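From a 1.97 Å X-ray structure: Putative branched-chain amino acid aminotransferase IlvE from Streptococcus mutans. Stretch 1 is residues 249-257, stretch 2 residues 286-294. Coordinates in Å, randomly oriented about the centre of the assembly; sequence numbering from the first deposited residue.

Stretch 1 (249-257) PSVTKYSLL
Stretch 2, residues 286-294: ACGTAAVIS

Pro 249 and Ser 250 are extended (phi/psi -79/108 and -80/147) and lead into a helix from Val 251 onward, phi near -62 and psi near -42. Stretch 2 is a β-hairpin: strand 286-288, a turn at 289-291 with helical phi/psi, and a returning strand from Val 292, whose phi/psi of 64/-98 closes the turn. Ala 286 N donates to Ser 294 O at 2.9 Å and Ser 294 N to Ala 286 O at 2.8 Å; Gly 288 N donates to Val 292 O at 3.2 Å and Val 292 N to Gly 288 O at 2.5 Å. The axes of helix and first strand approach to 6.7 Å, their N-to-C directions 110° apart, with Thr 252 CA 5.1 Å from Gly 288 CA.

Ser 250 (chi1 p) caps the helix: Lys 253 N donates to Ser 250 OG at 2.9 Å, suiting a short hydroxyl side chain. Thr 252 (m) points toward the hairpin, its OG1 3.0 Å from Gly 288 C. Thr 252 OG1 also lies 3.2 Å from Thr 289 N, but the angle is too poor for a hydrogen bond. Gly 288, at phi/psi 180/171, is extended, easy for glycine. Compact Cys 287 (p) sets SG 3.8 Å from Lys 253 CA. Leu 256 (m, t) reaches with CD1 to Cys 287 CB (3.6 Å) and Ile 293 CD1 (3.9 Å), joining apolar surfaces; Ile 293 is m, t.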

# COMPACT_ATOMS: atom_id res chain seq x y z
N PRO A 249 -13.58 -0.27 9.73
CA PRO A 249 -14.84 -0.68 10.37
C PRO A 249 -15.38 -2.00 9.78
O PRO A 249 -15.84 -2.01 8.64
CB PRO A 249 -15.79 0.48 10.04
CG PRO A 249 -15.19 1.16 8.81
CD PRO A 249 -13.80 0.61 8.58
N SER A 250 -15.31 -3.09 10.55
CA SER A 250 -15.75 -4.39 10.03
C SER A 250 -17.27 -4.55 10.06
O SER A 250 -17.95 -4.00 10.94
CB SER A 250 -15.03 -5.56 10.73
OG SER A 250 -15.70 -5.98 11.91
N VAL A 251 -17.80 -5.28 9.08
CA VAL A 251 -19.24 -5.57 9.04
C VAL A 251 -19.61 -6.41 10.27
O VAL A 251 -20.68 -6.25 10.86
CB VAL A 251 -19.60 -6.32 7.75
CG1 VAL A 251 -21.10 -6.53 7.64
CG2 VAL A 251 -19.10 -5.54 6.54
N THR A 252 -18.69 -7.28 10.66
CA THR A 252 -18.90 -8.13 11.83
C THR A 252 -19.06 -7.30 13.10
O THR A 252 -19.94 -7.57 13.92
CB THR A 252 -17.74 -9.14 11.97
OG1 THR A 252 -17.54 -9.79 10.70
CG2 THR A 252 -18.08 -10.22 13.00
N LYS A 253 -18.23 -6.27 13.26
CA LYS A 253 -18.33 -5.38 14.42
C LYS A 253 -19.68 -4.67 14.51
O LYS A 253 -20.29 -4.61 15.58
CB LYS A 253 -17.21 -4.34 14.43
CG LYS A 253 -17.55 -3.16 15.33
CD LYS A 253 -16.49 -2.07 15.32
CE LYS A 253 -16.63 -1.13 14.14
NZ LYS A 253 -15.53 -0.11 14.20
N TYR A 254 -20.14 -4.11 13.40
CA TYR A 254 -21.43 -3.42 13.41
C TYR A 254 -22.55 -4.40 13.71
O TYR A 254 -23.47 -4.07 14.46
CB TYR A 254 -21.67 -2.71 12.08
CG TYR A 254 -20.82 -1.47 11.94
CD1 TYR A 254 -20.62 -0.63 13.03
CD2 TYR A 254 -20.20 -1.15 10.74
CE1 TYR A 254 -19.85 0.49 12.94
CE2 TYR A 254 -19.40 -0.02 10.63
CZ TYR A 254 -19.23 0.80 11.74
OH TYR A 254 -18.45 1.93 11.66
N SER A 255 -22.46 -5.59 13.14
CA SER A 255 -23.44 -6.65 13.39
C SER A 255 -23.48 -7.06 14.87
O SER A 255 -24.56 -7.27 15.44
CB SER A 255 -23.12 -7.86 12.51
OG SER A 255 -23.21 -7.49 11.14
N LEU A 256 -22.30 -7.17 15.49
CA LEU A 256 -22.20 -7.55 16.90
C LEU A 256 -22.73 -6.44 17.80
O LEU A 256 -23.44 -6.71 18.78
CB LEU A 256 -20.75 -7.90 17.27
CG LEU A 256 -20.29 -9.27 16.74
CD1 LEU A 256 -18.84 -9.56 17.09
CD2 LEU A 256 -21.20 -10.38 17.28
N LEU A 257 -22.38 -5.20 17.47
CA LEU A 257 -22.95 -4.02 18.13
C LEU A 257 -24.47 -4.09 18.13
O LEU A 257 -25.13 -3.87 19.16
CB LEU A 257 -22.54 -2.78 17.34
CG LEU A 257 -21.68 -1.66 17.93
CD1 LEU A 257 -21.10 -1.99 19.28
CD2 LEU A 257 -20.59 -1.27 16.94
N ALA A 286 -11.57 -10.78 19.00
CA ALA A 286 -11.42 -10.12 17.72
C ALA A 286 -12.59 -10.54 16.86
O ALA A 286 -13.08 -11.67 16.98
CB ALA A 286 -10.10 -10.55 17.06
N CYS A 287 -13.07 -9.66 16.00
CA CYS A 287 -14.18 -10.02 15.12
C CYS A 287 -13.93 -9.59 13.68
O CYS A 287 -13.31 -8.56 13.43
CB CYS A 287 -15.51 -9.47 15.65
SG CYS A 287 -15.63 -7.67 15.70
N GLY A 288 -14.40 -10.40 12.74
CA GLY A 288 -14.23 -10.11 11.32
C GLY A 288 -14.86 -11.22 10.50
O GLY A 288 -15.25 -12.25 11.05
N THR A 289 -14.96 -11.01 9.19
CA THR A 289 -15.57 -12.00 8.29
C THR A 289 -14.90 -13.37 8.35
O THR A 289 -15.55 -14.40 8.54
CB THR A 289 -15.55 -11.52 6.84
OG1 THR A 289 -16.36 -10.34 6.72
CG2 THR A 289 -16.06 -12.61 5.90
N ALA A 290 -13.58 -13.38 8.21
CA ALA A 290 -12.83 -14.63 8.20
C ALA A 290 -12.80 -15.23 9.60
O ALA A 290 -12.98 -16.43 9.80
CB ALA A 290 -11.42 -14.40 7.68
N ALA A 291 -12.57 -14.35 10.58
CA ALA A 291 -12.44 -14.75 11.96
C ALA A 291 -13.78 -15.16 12.61
O ALA A 291 -13.83 -16.10 13.40
CB ALA A 291 -11.79 -13.61 12.75
N VAL A 292 -14.85 -14.46 12.22
CA VAL A 292 -16.14 -14.47 12.94
C VAL A 292 -15.91 -13.85 14.32
O VAL A 292 -15.88 -12.62 14.45
CB VAL A 292 -16.81 -15.84 13.02
CG1 VAL A 292 -18.22 -15.69 13.51
CG2 VAL A 292 -16.81 -16.51 11.65
N ILE A 293 -15.73 -14.68 15.34
CA ILE A 293 -15.13 -14.20 16.58
C ILE A 293 -13.93 -15.06 16.94
O ILE A 293 -14.03 -16.29 16.97
CB ILE A 293 -16.14 -14.18 17.75
CG1 ILE A 293 -17.23 -13.14 17.48
CG2 ILE A 293 -15.42 -13.87 19.08
CD1 ILE A 293 -18.41 -13.18 18.46
N SER A 294 -12.78 -14.41 17.17
CA SER A 294 -11.62 -15.10 17.71
C SER A 294 -11.47 -14.66 19.16
O SER A 294 -11.03 -13.55 19.42
CB SER A 294 -10.35 -14.73 16.94
OG SER A 294 -10.48 -15.03 15.56